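PDB 3WPU: beta-fructofuranosidase from Arthrobacter, which is a single-chain member of the levansucrase/invertase family, whose members are built on a five-bladed beta-propeller. Local coordinates for residues T56-V60 with Q419-H423; P45-N49 with F411-P415; K495-A499 with E534-A538. Where two conformers were deposited one is given. Numbering follows the deposited sequence.

Interactions 1 and 2 are neighbouring points on one seam, where the long loop between helix 30-38 and strand 72-81 meets the loop between strands 391-394 and 423-425. Their segments alternate along the sequence and their centres lie about 15 Å apart. They touch through a probable hydrogen bond from Asn49 ND2 to Thr56 OG1 (3.3 Å), and through packing of Thr59 OG1 on His414 CE1 (4.0 Å). Interaction 1 is buried, about 13 Å from the centre of the chain, whereas interaction 2 lies at the surface. Interaction 3 is a separate C-terminal contact, centred about 39 Å from interaction 1 and 54 Å from interaction 2, across the chain's centre from the latter.

Interaction 1 (T56-V60 with Q419-H423)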
loop_
_atom_site.group_PDB
_atom_site.type_symbol
_atom_site.label_atom_id
_atom_site.label_comp_id
_atom_site.label_asym_id
_atom_site.label_seq_id
_atom_site.Cartn_x
_atom_site.Cartn_y
_atom_site.Cartn_z
ATOM N N THR A 56 -16.830 -5.356 -2.997
ATOM C CA THR A 56 -17.041 -3.995 -2.522
ATOM C C THR A 56 -16.755 -3.876 -1.017
ATOM O O THR A 56 -17.257 -4.661 -0.202
ATOM C CB THR A 56 -18.480 -3.528 -2.808
ATOM O OG1 THR A 56 -18.723 -3.537 -4.219
ATOM C CG2 THR A 56 -18.733 -2.134 -2.261
ATOM N N MET A 57 -15.952 -2.886 -0.645
ATOM C CA MET A 57 -15.673 -2.601 0.763
ATOM C C MET A 57 -16.943 -2.235 1.512
ATOM O O MET A 57 -17.722 -1.454 0.995
ATOM C CB MET A 57 -14.696 -1.429 0.869
ATOM C CG MET A 57 -14.132 -1.200 2.255
ATOM S SD MET A 57 -12.969 0.188 2.259
ATOM C CE MET A 57 -12.724 0.380 4.040
ATOM N N PRO A 58 -17.141 -2.777 2.724
ATOM C CA PRO A 58 -18.239 -2.320 3.582
ATOM C C PRO A 58 -18.263 -0.829 3.709
ATOM O O PRO A 58 -17.214 -0.181 3.758
ATOM C CB PRO A 58 -17.957 -3.008 4.918
ATOM C CG PRO A 58 -17.170 -4.241 4.559
ATOM C CD PRO A 58 -16.400 -3.909 3.312
ATOM N N THR A 59 -19.478 -0.268 3.749
ATOM C CA THR A 59 -19.661 1.161 3.762
ATOM C C THR A 59 -19.228 1.761 5.096
ATOM O O THR A 59 -19.652 1.303 6.171
ATOM C CB THR A 59 -21.135 1.476 3.450
ATOM O OG1 THR A 59 -21.463 1.048 2.115
ATOM C CG2 THR A 59 -21.437 2.965 3.559
ATOM N N VAL A 60 -18.353 2.766 5.030
ATOM C CA VAL A 60 -17.805 3.415 6.215
ATOM C C VAL A 60 -18.771 4.491 6.688
ATOM O O VAL A 60 -19.212 5.294 5.885
ATOM C CB VAL A 60 -16.450 4.050 5.906
ATOM C CG1 VAL A 60 -15.878 4.776 7.100
ATOM C CG2 VAL A 60 -15.476 2.932 5.515
ATOM N N GLN A 419 -14.418 6.704 0.086
ATOM C CA GLN A 419 -14.357 6.473 1.530
ATOM C C GLN A 419 -13.028 5.946 2.002
ATOM O O GLN A 419 -12.727 6.025 3.187
ATOM C CB GLN A 419 -15.459 5.510 2.003
ATOM C CG GLN A 419 -15.264 4.077 1.514
ATOM C CD GLN A 419 -16.338 3.133 2.012
ATOM O OE1 GLN A 419 -17.449 3.543 2.366
ATOM N NE2 GLN A 419 -15.999 1.863 2.082
ATOM N N ALA A 420 -12.274 5.344 1.080
ATOM C CA ALA A 420 -11.052 4.635 1.425
ATOM C C ALA A 420 -10.040 4.744 0.289
ATOM O O ALA A 420 -10.401 4.704 -0.897
ATOM C CB ALA A 420 -11.373 3.171 1.710
ATOM N N TYR A 421 -8.776 4.906 0.663
ATOM C CA TYR A 421 -7.668 4.842 -0.282
ATOM C C TYR A 421 -6.378 4.363 0.412
ATOM O O TYR A 421 -6.351 4.165 1.644
ATOM C CB TYR A 421 -7.475 6.161 -1.082
ATOM C CG TYR A 421 -6.843 5.874 -2.416
ATOM C CD1 TYR A 421 -7.513 5.110 -3.354
ATOM C CD2 TYR A 421 -5.544 6.287 -2.704
ATOM C CE1 TYR A 421 -6.935 4.782 -4.560
ATOM C CE2 TYR A 421 -4.930 5.936 -3.900
ATOM C CZ TYR A 421 -5.632 5.194 -4.835
ATOM O OH TYR A 421 -5.070 4.837 -6.062
ATOM N N SER A 422 -5.360 4.108 -0.423
ATOM C CA SER A 422 -4.053 3.607 -0.003
ATOM C C SER A 422 -4.160 2.370 0.884
ATOM O O SER A 422 -3.426 2.206 1.879
ATOM C CB SER A 422 -3.237 4.721 0.646
ATOM O OG SER A 422 -3.019 5.747 -0.310
ATOM N N HIS A 423 -5.038 1.468 0.477
ATOM C CA HIS A 423 -5.283 0.264 1.217
ATOM C C HIS A 423 -3.988 -0.559 1.316
ATOM O O HIS A 423 -3.091 -0.471 0.460
ATOM C CB HIS A 423 -6.277 -0.622 0.493
ATOM C CG HIS A 423 -7.602 0.009 0.209
ATOM N ND1 HIS A 423 -7.754 1.129 -0.573
ATOM C CD2 HIS A 423 -8.848 -0.380 0.558
ATOM C CE1 HIS A 423 -9.042 1.408 -0.687
ATOM N NE2 HIS A 423 -9.725 0.508 -0.007
HETATM O O HOH W 1 -18.941 5.673 3.122
#
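Gln419 dominates this buried contact between two loops of the propeller. Its p rotamer at chi1 and extended chi2 (t) carry the amide straight across to residues 57-60, which run in a polyproline-like extended form. Such a backbone offers a carbonyl and an amide two residues apart, and the glutamine, which can both donate and accept, reads the pair: Gln419 NE2 donates to Pro58 O (2.9 Å), while Val60 N donates almost linearly to Gln419 OE1 (2.9 Å). A water bridges the same edge, donating both to Val60 O (2.8 Å) and to Gln419 OE1 (2.7 Å).

Met57 is fully extended: chi1 and chi2, both t, carry SD across to residues 419-423, and chi3, also t, continues the line to CE. Met57 SD packs on Ala420 CB (3.4 Å), where a small methyl fits, and accepts a weak hydrogen bond from Gln419 NE2 (3.5 Å). Met57 SD also meets the His423 ring obliquely, 5.0 Å from the centroid. Val60, with chi1 t, lays CG2 against Gln419 CD (3.6 Å), packing hydrocarbon against the amide carbon.

Beyond Ala420, Tyr421 turns away to stack on His356 and hydrogen-bond Glu338. The chain then turns a corner at Ser422, which brings His423, at the start of strand 423-425, back towards Met57.

The chemistry implies a join fixed by direction as well as by shape: the glutamine's polar atoms find partners in a buried setting, its orientation is set by one donor and one acceptor of the backbone, and the long methionine brings a polarisable sulfur against Ala420, the glutamine amide and the His423 ring.

Interaction 2 (P45-N49 with F411-P415)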
loop_
_atom_site.group_PDB
_atom_site.type_symbol
_atom_site.label_atom_id
_atom_site.label_comp_id
_atom_site.label_asym_id
_atom_site.label_seq_id
_atom_site.Cartn_x
_atom_site.Cartn_y
_atom_site.Cartn_z
ATOM N N PRO A 45 -29.808 2.270 -9.128
ATOM C CA PRO A 45 -30.222 3.672 -9.219
ATOM C C PRO A 45 -29.264 4.671 -8.551
ATOM O O PRO A 45 -28.286 4.278 -7.887
ATOM C CB PRO A 45 -31.576 3.683 -8.511
ATOM C CG PRO A 45 -31.612 2.500 -7.642
ATOM C CD PRO A 45 -30.582 1.504 -8.139
ATOM N N SER A 46 -29.563 5.956 -8.746
ATOM C CA SER A 46 -28.815 7.065 -8.179
ATOM C C SER A 46 -28.310 6.787 -6.764
ATOM O O SER A 46 -29.072 6.395 -5.880
ATOM C CB SER A 46 -29.703 8.330 -8.149
ATOM O OG SER A 46 -28.959 9.443 -7.692
ATOM N N ARG A 47 -27.002 6.980 -6.580
ATOM C CA ARG A 47 -26.305 6.851 -5.287
ATOM C C ARG A 47 -26.206 5.447 -4.671
ATOM O O ARG A 47 -25.693 5.307 -3.564
ATOM C CB ARG A 47 -26.898 7.821 -4.262
ATOM C CG ARG A 47 -26.940 9.246 -4.758
ATOM C CD ARG A 47 -27.242 10.226 -3.647
ATOM N NE ARG A 47 -27.133 11.581 -4.152
ATOM C CZ ARG A 47 -27.693 12.644 -3.578
ATOM N NH1 ARG A 47 -28.393 12.513 -2.457
ATOM N NH2 ARG A 47 -27.546 13.839 -4.130
ATOM N N GLU A 48 -26.680 4.412 -5.364
ATOM C CA GLU A 48 -26.547 3.047 -4.886
ATOM C C GLU A 48 -25.341 2.409 -5.550
ATOM O O GLU A 48 -24.955 2.820 -6.631
ATOM C CB GLU A 48 -27.804 2.251 -5.181
ATOM C CG GLU A 48 -29.015 2.880 -4.490
ATOM C CD GLU A 48 -30.228 1.981 -4.427
ATOM O OE1 GLU A 48 -31.304 2.502 -4.023
ATOM O OE2 GLU A 48 -30.129 0.781 -4.780
ATOM N N ASN A 49 -24.732 1.455 -4.862
ATOM C CA ASN A 49 -23.623 0.664 -5.414
ATOM C C ASN A 49 -24.085 -0.196 -6.589
ATOM O O ASN A 49 -25.126 -0.850 -6.506
ATOM C CB ASN A 49 -23.100 -0.224 -4.297
ATOM C CG ASN A 49 -21.872 -1.005 -4.687
ATOM O OD1 ASN A 49 -21.082 -0.587 -5.524
ATOM N ND2 ASN A 49 -21.700 -2.136 -4.041
ATOM N N PHE A 411 -23.473 14.543 -7.884
ATOM C CA PHE A 411 -24.846 14.462 -7.416
ATOM C C PHE A 411 -25.477 13.053 -7.335
ATOM O O PHE A 411 -26.247 12.773 -6.426
ATOM C CB PHE A 411 -25.715 15.344 -8.333
ATOM C CG PHE A 411 -27.122 15.497 -7.857
ATOM C CD1 PHE A 411 -28.117 14.621 -8.277
ATOM C CD2 PHE A 411 -27.451 16.520 -6.980
ATOM C CE1 PHE A 411 -29.421 14.763 -7.830
ATOM C CE2 PHE A 411 -28.750 16.667 -6.534
ATOM C CZ PHE A 411 -29.732 15.784 -6.954
ATOM N N ASN A 412 -25.146 12.160 -8.273
ATOM C CA ASN A 412 -25.780 10.850 -8.359
ATOM C C ASN A 412 -24.886 9.680 -7.898
ATOM O O ASN A 412 -25.224 8.515 -8.092
ATOM C CB ASN A 412 -26.211 10.584 -9.801
ATOM C CG ASN A 412 -27.396 11.435 -10.220
ATOM O OD1 ASN A 412 -27.291 12.245 -11.137
ATOM N ND2 ASN A 412 -28.511 11.253 -9.550
ATOM N N GLN A 413 -23.759 10.010 -7.296
ATOM C CA GLN A 413 -22.752 8.979 -6.983
ATOM C C GLN A 413 -22.937 8.457 -5.555
ATOM O O GLN A 413 -23.520 9.143 -4.692
ATOM C CB GLN A 413 -21.359 9.554 -7.225
ATOM C CG GLN A 413 -20.248 8.511 -7.245
ATOM C CD GLN A 413 -20.645 7.287 -8.041
ATOM O OE1 GLN A 413 -20.970 6.239 -7.472
ATOM N NE2 GLN A 413 -20.678 7.428 -9.356
ATOM N N HIS A 414 -22.463 7.242 -5.281
ATOM C CA HIS A 414 -22.542 6.657 -3.948
ATOM C C HIS A 414 -21.675 7.511 -3.010
ATOM O O HIS A 414 -20.559 7.877 -3.363
ATOM C CB HIS A 414 -22.056 5.191 -3.952
ATOM C CG HIS A 414 -22.358 4.456 -2.680
ATOM N ND1 HIS A 414 -21.752 4.758 -1.481
ATOM C CD2 HIS A 414 -23.228 3.455 -2.408
ATOM C CE1 HIS A 414 -22.219 3.971 -0.532
ATOM N NE2 HIS A 414 -23.110 3.161 -1.071
ATOM N N PRO A 415 -22.190 7.862 -1.813
ATOM C CA PRO A 415 -21.411 8.746 -0.912
ATOM C C PRO A 415 -20.160 8.130 -0.268
ATOM O O PRO A 415 -19.397 8.816 0.396
ATOM C CB PRO A 415 -22.433 9.150 0.162
ATOM C CG PRO A 415 -23.493 8.108 0.106
ATOM C CD PRO A 415 -23.574 7.663 -1.330
#
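Arg47, His414 and Asn412 carry this surface contact between two loops. Residues 45-48 form a type II beta turn closed by Glu48 N to Pro45 O (3.0 Å); Arg47 is its third residue, with the positive phi (68°) typical of this position, and its amide and side chain both meet the opposing loop. Arg47 N donates to Asn412 O (2.8 Å), and the guanidinium grips one carbonyl twice, Arg47 NE to Phe411 O at 2.7 Å and NH2 to the same oxygen at 2.8 Å. Arg47 CZ also sits over the Phe411 ring, 4.9 Å from the centroid, a cation-pi pair within reach of this long side chain. Asn412 ND2 returns a hydrogen bond to Ser46 OG (2.6 Å). Further along, His414 packs against the turn's exit: His414 CD2 lies 3.3 Å from Arg47 O and 3.5 Å from Asn49 N, and its CA makes a CH...O contact with Arg47 O (3.4 Å), while ND1 is hydrogen-bonded to Gly416 N. A type II turn is thus docked on a neighbouring loop, joining two long connections at the propeller's periphery.

Interaction 3 (K495-A499 with E534-A538); sequences KFGVA and EKLLA
This is alpha/beta packing: helix 527-539, near the C-terminus, packs along one face of the beta hairpin formed by strands 488-493 and 496-500. Lys495, with positive phi (80°), leads out of the hairpin turn into residues 496-499, whose phi/psi are those of beta strand. Strand and helix axes approach to 8.7 Å and cross at +36°, running roughly the same way. The nearest CA pairs are Phe496 with Glu534 (7.7 Å) and Val498 with Leu537 (6.4 Å). Strand alternation turns Phe496 (chi1 t, chi2 86°) and Val498 (chi1 -45°) toward the helix; Ala499 points away, and Gly497, with no side chain, makes no contact with it.

Residues 534-538 are regular alpha-helix (phi/psi near -63/-40). Glu534 (m, t) comes first: Glu534 CG lies over the face of the Phe496 ring, 3.6 Å from its centroid in a CH-pi contact, so a charged residue serves at a partly exposed edge. Leu536 packs on Ile511 and Leu512 of helix 502-512. Leu537 (m, t) is the buried apolar contact: Leu537 CD1 meets Phe496 CE2 at 3.6 Å and CB meets Val498 CG2 at 3.4 Å. Small Ala538 ends the contact, its N 4.3 Å from Val498 CG1 and hydrogen-bonded (2.9 Å) to Glu534 O, the oxygen that Phe496 CZ touches at 3.4 Å.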
loop_
_atom_site.group_PDB
_atom_site.type_symbol
_atom_site.label_atom_id
_atom_site.label_comp_id
_atom_site.label_asym_id
_atom_site.label_seq_id
_atom_site.Cartn_x
_atom_site.Cartn_y
_atom_site.Cartn_z
ATOM N N LYS A 495 21.128 -5.773 22.418
ATOM C CA LYS A 495 21.610 -6.706 21.381
ATOM C C LYS A 495 20.911 -8.082 21.361
ATOM O O LYS A 495 20.808 -8.695 20.296
ATOM C CB LYS A 495 23.140 -6.849 21.428
ATOM C CG LYS A 495 23.856 -5.508 21.310
ATOM C CD LYS A 495 25.369 -5.624 21.410
ATOM C CE LYS A 495 26.011 -4.245 21.316
ATOM N NZ LYS A 495 27.470 -4.267 21.620
ATOM N N PHE A 496 20.442 -8.566 22.514
ATOM C CA PHE A 496 19.548 -9.731 22.544
ATOM C C PHE A 496 18.185 -9.348 21.957
ATOM O O PHE A 496 17.619 -8.325 22.332
ATOM C CB PHE A 496 19.351 -10.252 23.977
ATOM C CG PHE A 496 18.459 -11.462 24.061
ATOM C CD1 PHE A 496 18.979 -12.733 23.881
ATOM C CD2 PHE A 496 17.095 -11.326 24.290
ATOM C CE1 PHE A 496 18.165 -13.853 23.940
ATOM C CE2 PHE A 496 16.276 -12.439 24.352
ATOM C CZ PHE A 496 16.813 -13.706 24.175
ATOM N N GLY A 497 17.662 -10.173 21.051
ATOM C CA GLY A 497 16.290 -10.005 20.569
ATOM C C GLY A 497 15.672 -11.271 20.014
ATOM O O GLY A 497 16.324 -12.026 19.275
ATOM N N VAL A 498 14.417 -11.526 20.390
ATOM C CA VAL A 498 13.634 -12.603 19.788
ATOM C C VAL A 498 12.218 -12.130 19.549
ATOM O O VAL A 498 11.676 -11.322 20.312
ATOM C CB VAL A 498 13.571 -13.889 20.651
ATOM C CG1 VAL A 498 14.939 -14.252 21.212
ATOM C CG2 VAL A 498 12.559 -13.752 21.769
ATOM N N ALA A 499 11.617 -12.663 18.496
ATOM C CA ALA A 499 10.238 -12.364 18.169
ATOM C C ALA A 499 9.386 -13.601 18.419
ATOM O O ALA A 499 9.782 -14.706 18.074
ATOM C CB ALA A 499 10.144 -11.941 16.718
ATOM N N GLU A 534 15.884 -14.046 29.061
ATOM C CA GLU A 534 16.487 -14.416 27.768
ATOM C C GLU A 534 16.345 -15.902 27.459
ATOM O O GLU A 534 16.170 -16.281 26.305
ATOM C CB GLU A 534 17.963 -14.014 27.706
ATOM C CG GLU A 534 18.217 -12.518 27.673
ATOM C CD GLU A 534 19.692 -12.169 27.770
ATOM O OE1 GLU A 534 20.545 -13.085 27.782
ATOM O OE2 GLU A 534 20.006 -10.972 27.834
ATOM N N LYS A 535 16.418 -16.750 28.483
ATOM C CA LYS A 535 16.214 -18.186 28.288
ATOM C C LYS A 535 14.773 -18.498 27.865
ATOM O O LYS A 535 14.536 -19.302 26.961
ATOM C CB LYS A 535 16.583 -18.959 29.563
ATOM C CG LYS A 535 15.972 -20.344 29.652
ATOM C CD LYS A 535 15.986 -20.859 31.083
ATOM C CE LYS A 535 14.573 -21.218 31.549
ATOM N NZ LYS A 535 13.905 -22.271 30.738
ATOM N N LEU A 536 13.809 -17.865 28.522
ATOM C CA LEU A 536 12.403 -18.113 28.219
ATOM C C LEU A 536 12.085 -17.615 26.807
ATOM O O LEU A 536 11.381 -18.278 26.047
ATOM C CB LEU A 536 11.506 -17.437 29.262
ATOM C CG LEU A 536 10.029 -17.830 29.330
ATOM C CD1 LEU A 536 9.816 -19.330 29.508
ATOM C CD2 LEU A 536 9.368 -17.064 30.462
ATOM N N LEU A 537 12.626 -16.459 26.455
ATOM C CA LEU A 537 12.427 -15.901 25.127
ATOM C C LEU A 537 13.031 -16.813 24.059
ATOM O O LEU A 537 12.375 -17.134 23.057
ATOM C CB LEU A 537 13.023 -14.497 25.061
ATOM C CG LEU A 537 12.174 -13.424 25.740
ATOM C CD1 LEU A 537 12.961 -12.121 25.827
ATOM C CD2 LEU A 537 10.854 -13.199 25.007
ATOM N N ALA A 538 14.268 -17.254 24.287
ATOM C CA ALA A 538 14.937 -18.167 23.357
ATOM C C ALA A 538 14.154 -19.466 23.141
ATOM O O ALA A 538 14.194 -20.035 22.051
ATOM C CB ALA A 538 16.353 -18.468 23.820
#